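Side-chain contacts in sulfhydryl oxidase 1 (Homo sapiens, PDB 3LLK), which probably catalyses the FAD-dependent oxidation of thiols to disulfides, passing the electrons to molecular oxygen, as sulfhydryl oxidases do: residues 26-31 with 88-93; 43-48 with 159-164; 153-158 with 173-178. All coordinates share one frame; numbering follows the deposited sequence.

In the fold
Reading from the N terminus, helix 16-30 gives the first strip of contact 1, which closes a loop of 56 residues when helix 83-92 comes back against it. Contact 2 starts inside that loop, on helix 39-55, and ends far beyond it at the close of helix 150-161, so contacts 1 and 2 cross. Contact 3 starts on the same helix 150-161 and spans a short turn to helix 165-179; it crosses contact 2 and follows contact 1 in series. Contact 2 thereby joins the N-terminal helices to the flavin-binding half. Glu30 links all three regions, its carboxylate reaching Tyr157 OH and Gly163 N.

Contact 1: 26-31 with 88-93; sequences ILRIEV and TALDDR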
loop_
_atom_site.group_PDB
_atom_site.type_symbol
_atom_site.label_atom_id
_atom_site.label_comp_id
_atom_site.label_asym_id
_atom_site.label_seq_id
_atom_site.Cartn_x
_atom_site.Cartn_y
_atom_site.Cartn_z
ATOM N N ILE A 26 -4.834 9.266 0.984
ATOM C CA ILE A 26 -3.437 9.672 1.022
ATOM C C ILE A 26 -3.268 11.143 0.648
ATOM O O ILE A 26 -2.703 11.934 1.412
ATOM C CB ILE A 26 -2.581 8.799 0.053
ATOM C CG1 ILE A 26 -2.386 7.407 0.654
ATOM C CG2 ILE A 26 -1.251 9.466 -0.225
ATOM C CD1 ILE A 26 -1.862 6.355 -0.326
ATOM N N LEU A 27 -3.779 11.507 -0.525
ATOM C CA LEU A 27 -3.652 12.863 -1.035
ATOM C C LEU A 27 -4.420 13.953 -0.291
ATOM O O LEU A 27 -3.908 15.054 -0.128
ATOM C CB LEU A 27 -4.042 12.889 -2.518
ATOM C CG LEU A 27 -3.222 12.000 -3.469
ATOM C CD1 LEU A 27 -3.962 11.860 -4.798
ATOM C CD2 LEU A 27 -1.835 12.588 -3.692
ATOM N N ARG A 28 -5.637 13.650 0.152
ATOM C CA ARG A 28 -6.474 14.626 0.844
ATOM C C ARG A 28 -6.347 14.630 2.367
ATOM O O ARG A 28 -6.544 15.673 3.005
ATOM C CB ARG A 28 -7.952 14.405 0.479
ATOM C CG ARG A 28 -8.278 14.519 -1.003
ATOM C CD ARG A 28 -8.134 15.946 -1.472
ATOM N NE ARG A 28 -8.721 16.167 -2.791
ATOM C CZ ARG A 28 -8.737 17.349 -3.400
ATOM N NH1 ARG A 28 -8.196 18.409 -2.811
ATOM N NH2 ARG A 28 -9.302 17.480 -4.591
ATOM N N ILE A 29 -6.034 13.479 2.958
ATOM C CA ILE A 29 -5.925 13.413 4.410
ATOM C C ILE A 29 -4.493 13.329 4.930
ATOM O O ILE A 29 -4.002 14.270 5.546
ATOM C CB ILE A 29 -6.721 12.217 4.976
ATOM C CG1 ILE A 29 -8.184 12.304 4.531
ATOM C CG2 ILE A 29 -6.637 12.206 6.495
ATOM C CD1 ILE A 29 -8.920 13.517 5.044
ATOM N N GLU A 30 -3.815 12.215 4.673
ATOM C CA GLU A 30 -2.457 12.052 5.179
ATOM C C GLU A 30 -1.486 13.147 4.749
ATOM O O GLU A 30 -0.791 13.735 5.591
ATOM C CB GLU A 30 -1.902 10.686 4.786
ATOM C CG GLU A 30 -2.766 9.539 5.258
ATOM C CD GLU A 30 -1.966 8.475 5.968
ATOM O OE1 GLU A 30 -1.065 7.893 5.333
ATOM O OE2 GLU A 30 -2.241 8.224 7.162
ATOM N N VAL A 31 -1.411 13.418 3.452
ATOM C CA VAL A 31 -0.502 14.466 2.987
ATOM C C VAL A 31 -0.997 15.826 3.509
ATOM O O VAL A 31 -0.209 16.749 3.711
ATOM C CB VAL A 31 -0.435 14.520 1.449
ATOM C CG1 VAL A 31 0.440 15.686 1.007
ATOM C CG2 VAL A 31 0.108 13.201 0.901
ATOM N N THR A 88 -4.793 22.814 -4.482
ATOM C CA THR A 88 -5.264 23.509 -5.666
ATOM C C THR A 88 -4.929 22.686 -6.907
ATOM O O THR A 88 -5.735 22.610 -7.835
ATOM C CB THR A 88 -4.634 24.912 -5.765
ATOM O OG1 THR A 88 -5.063 25.697 -4.642
ATOM C CG2 THR A 88 -5.059 25.610 -7.046
ATOM N N ALA A 89 -3.753 22.056 -6.911
ATOM C CA ALA A 89 -3.329 21.231 -8.038
ATOM C C ALA A 89 -4.221 19.991 -8.169
ATOM O O ALA A 89 -4.531 19.550 -9.279
ATOM C CB ALA A 89 -1.865 20.816 -7.865
ATOM N N LEU A 90 -4.618 19.427 -7.031
ATOM C CA LEU A 90 -5.495 18.259 -7.012
ATOM C C LEU A 90 -6.872 18.675 -7.535
ATOM O O LEU A 90 -7.455 17.992 -8.376
ATOM C CB LEU A 90 -5.641 17.709 -5.586
ATOM C CG LEU A 90 -4.395 17.178 -4.866
ATOM C CD1 LEU A 90 -4.771 16.741 -3.463
ATOM C CD2 LEU A 90 -3.799 16.009 -5.640
ATOM N N ASP A 91 -7.380 19.801 -7.034
ATOM C CA ASP A 91 -8.691 20.303 -7.449
ATOM C C ASP A 91 -8.703 20.596 -8.948
ATOM O O ASP A 91 -9.656 20.250 -9.638
ATOM C CB ASP A 91 -9.071 21.582 -6.685
ATOM C CG ASP A 91 -9.161 21.372 -5.177
ATOM O OD1 ASP A 91 -9.314 20.213 -4.729
ATOM O OD2 ASP A 91 -9.092 22.382 -4.437
ATOM N N ASP A 92 -7.638 21.225 -9.445
ATOM C CA ASP A 92 -7.538 21.557 -10.865
ATOM C C ASP A 92 -7.563 20.314 -11.736
ATOM O O ASP A 92 -8.057 20.346 -12.867
ATOM C CB ASP A 92 -6.257 22.333 -11.158
ATOM C CG ASP A 92 -6.327 23.767 -10.684
ATOM O OD1 ASP A 92 -7.414 24.189 -10.232
ATOM O OD2 ASP A 92 -5.298 24.467 -10.772
ATOM N N ARG A 93 -7.032 19.223 -11.199
ATOM C CA ARG A 93 -6.982 17.970 -11.927
ATOM C C ARG A 93 -8.192 17.087 -11.631
ATOM O O ARG A 93 -8.204 15.900 -11.945
ATOM C CB ARG A 93 -5.660 17.272 -11.615
ATOM C CG ARG A 93 -4.492 18.084 -12.170
ATOM C CD ARG A 93 -3.119 17.658 -11.666
ATOM N NE ARG A 93 -2.078 18.469 -12.298
ATOM C CZ ARG A 93 -1.908 19.779 -12.104
ATOM N NH1 ARG A 93 -2.703 20.448 -11.279
ATOM N NH2 ARG A 93 -0.956 20.429 -12.765
#
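The guanidinium of Arg28 has the CB of Leu90 over one face, 3.6 Å above the plane and off-centre, while the carboxylate of Asp91 sits at its edge. The two flat groups are nearly coplanar, 29° apart, and form a salt bridge through a single oxygen. Arg28 NH1 donates to Asp91 OD1 at 2.9 Å; this oxygen is met on its syn side and somewhat out of the carboxylate plane, and the bond is bent. NH2 points at the same oxygen, but its placement is less sure. Further back along the side chain, Arg28 CD passes Leu90 CD1 at 4.0 Å, the two chains pointing opposite ways as they pass.

Segments 26-30 and 88-92 of helices 16-30 and 83-92 cross at 144° between their N-to-C directions and belong to the N-terminal part of the chain, consistent with the degenerate member of a pseudo-dimer of sulfhydryl oxidase domains. The axes of these segments come no nearer than 11.4 Å, and Arg28 spans this gap by bending at chi2 (-69°) and then running out extended. Deeper in, Leu27 CB meets Leu90 CD1 at 4.0 Å, beside the Leu27 carbonyl that Tyr83 OH bonds. Lys87 pairs with Asp91 OD2 and Glu95 with Arg28 NE, extending the charge network. Arg93, just past helix 83-92, folds back so that its NH1 bonds Ala89 O at 2.9 Å.

Contact 2: 43-48 with 159-164; sequences VALKKF and HYFFGC. With FAD (flavin-adenine dinucleotide), chain D.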
loop_
_atom_site.group_PDB
_atom_site.type_symbol
_atom_site.label_atom_id
_atom_site.label_comp_id
_atom_site.label_asym_id
_atom_site.label_seq_id
_atom_site.Cartn_x
_atom_site.Cartn_y
_atom_site.Cartn_z
ATOM N N VAL A 43 10.519 15.066 -0.623
ATOM C CA VAL A 43 11.229 14.117 -1.475
ATOM C C VAL A 43 10.491 12.768 -1.426
ATOM O O VAL A 43 10.268 12.130 -2.453
ATOM C CB VAL A 43 12.694 13.910 -0.997
ATOM C CG1 VAL A 43 13.399 12.859 -1.882
ATOM C CG2 VAL A 43 13.451 15.240 -1.050
ATOM N N ALA A 44 10.106 12.351 -0.225
ATOM C CA ALA A 44 9.396 11.090 -0.047
ATOM C C ALA A 44 8.076 11.104 -0.823
ATOM O O ALA A 44 7.710 10.110 -1.454
ATOM C CB ALA A 44 9.142 10.832 1.449
ATOM N N LEU A 45 7.372 12.235 -0.784
ATOM C CA LEU A 45 6.103 12.367 -1.491
ATOM C C LEU A 45 6.309 12.228 -2.998
ATOM O O LEU A 45 5.552 11.528 -3.671
ATOM C CB LEU A 45 5.456 13.719 -1.186
ATOM C CG LEU A 45 4.181 14.073 -1.957
ATOM C CD1 LEU A 45 3.156 12.959 -1.823
ATOM C CD2 LEU A 45 3.601 15.370 -1.419
ATOM N N LYS A 46 7.341 12.889 -3.519
ATOM C CA LYS A 46 7.634 12.846 -4.942
ATOM C C LYS A 46 8.044 11.451 -5.401
ATOM O O LYS A 46 7.687 11.029 -6.498
ATOM C CB LYS A 46 8.737 13.852 -5.295
ATOM C CG LYS A 46 8.339 15.307 -5.083
ATOM C CD LYS A 46 9.455 16.257 -5.513
ATOM C CE LYS A 46 9.037 17.714 -5.353
ATOM N NZ LYS A 46 10.098 18.649 -5.826
ATOM N N LYS A 47 8.788 10.735 -4.567
ATOM C CA LYS A 47 9.222 9.392 -4.935
ATOM C C LYS A 47 8.036 8.437 -4.923
ATOM O O LYS A 47 7.941 7.556 -5.775
ATOM C CB LYS A 47 10.310 8.890 -3.979
ATOM C CG LYS A 47 11.676 9.518 -4.223
ATOM C CD LYS A 47 12.732 8.993 -3.269
ATOM C CE LYS A 47 14.088 9.641 -3.545
ATOM N NZ LYS A 47 15.112 9.315 -2.503
ATOM N N PHE A 48 7.133 8.610 -3.957
ATOM C CA PHE A 48 5.961 7.741 -3.865
ATOM C C PHE A 48 4.980 8.018 -5.008
ATOM O O PHE A 48 4.415 7.090 -5.574
ATOM C CB PHE A 48 5.254 7.922 -2.512
ATOM C CG PHE A 48 4.171 6.912 -2.255
ATOM C CD1 PHE A 48 4.489 5.582 -1.986
ATOM C CD2 PHE A 48 2.829 7.286 -2.293
ATOM C CE1 PHE A 48 3.484 4.638 -1.756
ATOM C CE2 PHE A 48 1.823 6.351 -2.064
ATOM C CZ PHE A 48 2.150 5.024 -1.796
ATOM N N HIS A 159 7.204 6.459 6.843
ATOM C CA HIS A 159 7.932 7.313 7.774
ATOM C C HIS A 159 7.407 8.749 7.824
ATOM O O HIS A 159 7.070 9.263 8.893
ATOM C CB HIS A 159 9.418 7.346 7.399
ATOM C CG HIS A 159 10.272 8.102 8.373
ATOM N ND1 HIS A 159 11.517 8.596 8.044
ATOM C CD2 HIS A 159 10.065 8.436 9.670
ATOM C CE1 HIS A 159 12.039 9.204 9.095
ATOM N NE2 HIS A 159 11.179 9.121 10.095
ATOM N N TYR A 160 7.325 9.386 6.663
ATOM C CA TYR A 160 6.899 10.782 6.591
ATOM C C TYR A 160 5.415 11.142 6.520
ATOM O O TYR A 160 5.061 12.300 6.747
ATOM C CB TYR A 160 7.628 11.456 5.436
ATOM C CG TYR A 160 9.111 11.627 5.692
ATOM C CD1 TYR A 160 9.568 12.490 6.695
ATOM C CD2 TYR A 160 10.055 10.903 4.961
ATOM C CE1 TYR A 160 10.926 12.624 6.966
ATOM C CE2 TYR A 160 11.427 11.034 5.227
ATOM C CZ TYR A 160 11.849 11.895 6.233
ATOM O OH TYR A 160 13.190 12.003 6.527
ATOM N N PHE A 161 4.541 10.187 6.212
ATOM C CA PHE A 161 3.122 10.527 6.107
ATOM C C PHE A 161 2.103 9.639 6.800
ATOM O O PHE A 161 0.996 10.086 7.092
ATOM C CB PHE A 161 2.707 10.615 4.631
ATOM C CG PHE A 161 3.297 11.773 3.893
ATOM C CD1 PHE A 161 4.439 11.614 3.124
ATOM C CD2 PHE A 161 2.691 13.026 3.941
ATOM C CE1 PHE A 161 4.968 12.691 2.406
ATOM C CE2 PHE A 161 3.209 14.101 3.234
ATOM C CZ PHE A 161 4.350 13.936 2.462
ATOM N N PHE A 162 2.445 8.385 7.053
ATOM C CA PHE A 162 1.473 7.488 7.650
ATOM C C PHE A 162 0.967 7.906 9.022
ATOM O O PHE A 162 1.733 8.013 9.978
ATOM C CB PHE A 162 2.023 6.060 7.695
ATOM C CG PHE A 162 0.987 5.029 8.045
ATOM C CD1 PHE A 162 -0.343 5.205 7.666
ATOM C CD2 PHE A 162 1.337 3.882 8.739
ATOM C CE1 PHE A 162 -1.301 4.264 7.973
ATOM C CE2 PHE A 162 0.378 2.927 9.051
ATOM C CZ PHE A 162 -0.945 3.119 8.669
ATOM N N GLY A 163 -0.345 8.127 9.090
ATOM C CA GLY A 163 -1.008 8.550 10.310
ATOM C C GLY A 163 -0.542 7.879 11.585
ATOM O O GLY A 163 0.472 8.274 12.159
ATOM N N CYS A 164 -1.281 6.869 12.036
ATOM C CA CYS A 164 -0.923 6.167 13.267
ATOM C C CYS A 164 0.549 5.787 13.347
ATOM O O CYS A 164 0.970 4.757 12.823
ATOM C CB CYS A 164 -1.806 4.923 13.470
ATOM S SG CYS A 164 -2.102 3.835 12.033
HETATM P PA FAD D . -4.655 -5.794 7.125
HETATM O O1A FAD D . -4.847 -4.326 6.959
HETATM O O2A FAD D . -3.567 -6.384 7.950
HETATM O O5B FAD D . -4.585 -6.499 5.726
HETATM C C5B FAD D . -5.116 -5.984 4.503
HETATM C C4B FAD D . -5.455 -7.244 3.749
HETATM O O4B FAD D . -4.245 -7.580 3.017
HETATM C C3B FAD D . -6.167 -8.511 4.272
HETATM O O3B FAD D . -7.588 -8.436 4.372
HETATM C C2B FAD D . -5.608 -9.507 3.361
HETATM O O2B FAD D . -6.314 -9.698 2.174
HETATM C C1B FAD D . -4.199 -9.011 3.000
HETATM N N9A FAD D . -3.074 -9.458 3.760
HETATM C C8A FAD D . -2.930 -9.907 5.099
HETATM N N7A FAD D . -1.746 -10.280 5.455
HETATM C C5A FAD D . -1.022 -10.091 4.285
HETATM C C6A FAD D . 0.332 -10.362 4.012
HETATM N N6A FAD D . 1.171 -10.904 4.906
HETATM N N1A FAD D . 0.845 -10.118 2.753
HETATM C C2A FAD D . 0.080 -9.683 1.713
HETATM N N3A FAD D . -1.271 -9.412 1.975
HETATM C C4A FAD D . -1.770 -9.637 3.296
HETATM N N1 FAD D . -1.765 -1.434 13.793
HETATM C C2 FAD D . -1.564 -1.541 15.153
HETATM O O2 FAD D . -2.581 -1.602 15.863
HETATM N N3 FAD D . -0.209 -1.582 15.455
HETATM C C4 FAD D . 0.893 -1.527 14.566
HETATM O O4 FAD D . 2.084 -1.531 15.022
HETATM C C4X FAD D . 0.584 -1.418 13.225
HETATM N N5 FAD D . 1.622 -1.248 12.252
HETATM C C5X FAD D . 1.382 -1.013 10.872
HETATM C C6 FAD D . 2.485 -0.746 10.038
HETATM C C7 FAD D . 2.239 -0.536 8.652
HETATM C C7M FAD D . 3.483 -0.249 7.810
HETATM C C8 FAD D . 0.919 -0.595 8.113
HETATM C C8M FAD D . 0.458 -0.437 6.678
HETATM C C9 FAD D . -0.151 -0.827 8.977
HETATM C C9A FAD D . -0.017 -1.001 10.380
HETATM N N10 FAD D . -0.986 -1.275 11.474
HETATM C C10 FAD D . -0.788 -1.373 12.826
HETATM C "C1'" FAD D . -2.312 -1.590 11.044
HETATM C "C2'" FAD D . -2.661 -3.023 10.780
HETATM O "O2'" FAD D . -1.548 -3.712 10.156
HETATM C "C3'" FAD D . -3.881 -3.316 9.962
HETATM O "O3'" FAD D . -3.808 -2.628 8.719
HETATM C "C4'" FAD D . -5.264 -3.158 10.570
HETATM O "O4'" FAD D . -5.286 -3.656 11.941
HETATM C "C5'" FAD D . -6.417 -3.660 9.813
HETATM O "O5'" FAD D . -6.278 -5.081 9.743
HETATM P P FAD D . -7.042 -6.003 8.755
HETATM O O1P FAD D . -7.350 -7.177 9.572
HETATM O O2P FAD D . -8.214 -5.342 8.124
HETATM O O3P FAD D . -6.047 -6.436 7.564
#
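Leu45 CB presses against the outer end of the Phe161 ring, 3.8 Å from CE1, and CZ lies just as near. One residue earlier on each segment, Ala44 CB comes to 3.6 Å from Tyr160 CD2, approaching that ring obliquely. The small Ala44 allows the backbones to draw close, with its CA 7.1 Å from the CA of Tyr160. This is the tight, wholly apolar part: Phe161 is buried, its ring also meeting that of Phe34 nearly at right angles, and Leu37 touches both it and Leu45. Arg41 bonds the carbonyl of Tyr160 close by.

The other side is looser. Tyr160 is only partly buried, and the exposed His159 lies on its side of the contact, with ND1 3.7 Å above one face of the Tyr160 ring, toward the rim.

Further along the segment, with its CG anti to the backbone N (chi1 -169°), the Phe162 ring reaches the flavin, CE2 lying 3.7 Å from C8 of the dimethylbenzene portion of FAD. Two residues on, Cys164 is disulfide-bonded to Cys167. A CxxC disulfide at the N-terminal start of a helix, next to a bound flavin, is the hallmark of the Erv/ALR sulfhydryl oxidase site, where such a pair is probably redox-active.

Contact 3: 153-158 with 173-178; sequences AIRGYV and QMAAAS
Arg155 on helix 150-161 meets Ala175 and Ala176 on helix 165-179, where two consecutive helices of the Erv/ALR helical bundle pack together; the turn joining them leads into the Cys164-Cys167 disulfide. The contact is carried by one long side chain lying across two small ones. The Arg155 side chain starts out trans (chi1 -176°), CG lying beside the carbonyl carbon, and stays extended as far as NE, which brings the flat guanidinium over the neighbouring helix.

There the methyl of Ala175 sits against one face: its CB is 3.4 Å from NE of Arg155 and 3.7 Å from CZ, nearer the NE side of the group than its middle. The aliphatic part of the side chain takes part too, CD approaching Ala175 CB to 3.7 Å. Beyond it, NH2 of Arg155 reaches 3.8 Å from Ala176 CB, and the backbone N of Ala176 lies over the same face as the Ala175 methyl. Met179, a turn further on, also touches Arg155.

None of these approaches is a polar bond. The charge of Arg155 is met instead by Glu172, one turn earlier on helix 165-179. The face of the guanidinium is therefore used for dispersion contact with methyl groups, while its N-H groups serve polar partners, NH2 in the salt bridge to Glu172 OE2, and the two together would limit the rotation of the group.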
loop_
_atom_site.group_PDB
_atom_site.type_symbol
_atom_site.label_atom_id
_atom_site.label_comp_id
_atom_site.label_asym_id
_atom_site.label_seq_id
_atom_site.Cartn_x
_atom_site.Cartn_y
_atom_site.Cartn_z
ATOM N N ALA A 153 10.541 3.768 -1.518
ATOM C CA ALA A 153 9.509 4.789 -1.644
ATOM C C ALA A 153 8.377 4.511 -0.656
ATOM O O ALA A 153 7.799 5.440 -0.082
ATOM C CB ALA A 153 8.968 4.813 -3.059
ATOM N N ILE A 154 8.056 3.234 -0.472
ATOM C CA ILE A 154 7.011 2.846 0.470
ATOM C C ILE A 154 7.491 3.136 1.885
ATOM O O ILE A 154 6.734 3.642 2.719
ATOM C CB ILE A 154 6.668 1.336 0.358
ATOM C CG1 ILE A 154 5.823 1.093 -0.899
ATOM C CG2 ILE A 154 5.916 0.864 1.616
ATOM C CD1 ILE A 154 5.589 -0.366 -1.194
ATOM N N ARG A 155 8.751 2.810 2.165
ATOM C CA ARG A 155 9.295 3.068 3.495
ATOM C C ARG A 155 9.256 4.577 3.710
ATOM O O ARG A 155 8.865 5.057 4.767
ATOM C CB ARG A 155 10.741 2.560 3.596
ATOM C CG ARG A 155 11.342 2.701 4.995
ATOM C CD ARG A 155 12.809 2.306 5.009
ATOM N NE ARG A 155 13.421 2.463 6.329
ATOM C CZ ARG A 155 14.699 2.193 6.581
ATOM N NH1 ARG A 155 15.495 1.756 5.608
ATOM N NH2 ARG A 155 15.186 2.362 7.801
ATOM N N GLY A 156 9.646 5.317 2.681
ATOM C CA GLY A 156 9.640 6.762 2.775
ATOM C C GLY A 156 8.259 7.296 3.100
ATOM O O GLY A 156 8.123 8.203 3.926
ATOM N N TYR A 157 7.231 6.737 2.462
ATOM C CA TYR A 157 5.867 7.195 2.702
ATOM C C TYR A 157 5.416 6.917 4.127
ATOM O O TYR A 157 4.834 7.771 4.785
ATOM C CB TYR A 157 4.861 6.530 1.749
ATOM C CG TYR A 157 3.450 7.041 1.992
ATOM C CD1 TYR A 157 3.013 8.237 1.420
ATOM C CD2 TYR A 157 2.600 6.395 2.888
ATOM C CE1 TYR A 157 1.768 8.785 1.743
ATOM C CE2 TYR A 157 1.356 6.935 3.217
ATOM C CZ TYR A 157 0.949 8.132 2.642
ATOM O OH TYR A 157 -0.262 8.692 2.995
ATOM N N VAL A 158 5.659 5.697 4.588
ATOM C CA VAL A 158 5.277 5.304 5.937
ATOM C C VAL A 158 5.905 6.237 6.979
ATOM O O VAL A 158 5.224 6.753 7.869
ATOM C CB VAL A 158 5.711 3.844 6.204
ATOM C CG1 VAL A 158 5.539 3.494 7.672
ATOM C CG2 VAL A 158 4.870 2.897 5.320
ATOM N N GLN A 173 10.838 -0.509 12.199
ATOM C CA GLN A 173 11.670 -1.408 12.988
ATOM C C GLN A 173 12.141 -2.558 12.102
ATOM O O GLN A 173 13.302 -2.972 12.159
ATOM C CB GLN A 173 10.876 -1.947 14.188
ATOM C CG GLN A 173 10.361 -0.848 15.116
ATOM C CD GLN A 173 9.313 -1.334 16.111
ATOM O OE1 GLN A 173 8.546 -2.254 15.824
ATOM N NE2 GLN A 173 9.259 -0.694 17.274
ATOM N N MET A 174 11.230 -3.051 11.269
ATOM C CA MET A 174 11.534 -4.153 10.377
ATOM C C MET A 174 12.479 -3.728 9.255
ATOM O O MET A 174 13.462 -4.414 8.974
ATOM C CB MET A 174 10.232 -4.728 9.796
ATOM C CG MET A 174 9.194 -5.127 10.858
ATOM S SD MET A 174 7.830 -6.162 10.259
ATOM C CE MET A 174 6.705 -4.922 9.557
ATOM N N ALA A 175 12.192 -2.588 8.632
ATOM C CA ALA A 175 13.010 -2.089 7.530
ATOM C C ALA A 175 14.507 -2.031 7.839
ATOM O O ALA A 175 15.313 -2.665 7.157
ATOM C CB ALA A 175 12.516 -0.710 7.098
ATOM N N ALA A 176 14.876 -1.275 8.866
ATOM C CA ALA A 176 16.285 -1.135 9.242
ATOM C C ALA A 176 16.886 -2.473 9.653
ATOM O O ALA A 176 18.086 -2.711 9.494
ATOM C CB ALA A 176 16.426 -0.126 10.382
ATOM N N ALA A 177 16.047 -3.348 10.190
ATOM C CA ALA A 177 16.513 -4.651 10.615
ATOM C C ALA A 177 16.892 -5.528 9.418
ATOM O O ALA A 177 17.820 -6.336 9.507
ATOM C CB ALA A 177 15.437 -5.337 11.455
ATOM N N SER A 178 16.204 -5.362 8.289
ATOM C CA SER A 178 16.515 -6.206 7.144
ATOM C C SER A 178 16.117 -5.739 5.747
ATOM O O SER A 178 16.503 -6.379 4.771
ATOM C CB SER A 178 15.910 -7.594 7.363
ATOM O OG SER A 178 14.492 -7.534 7.356
#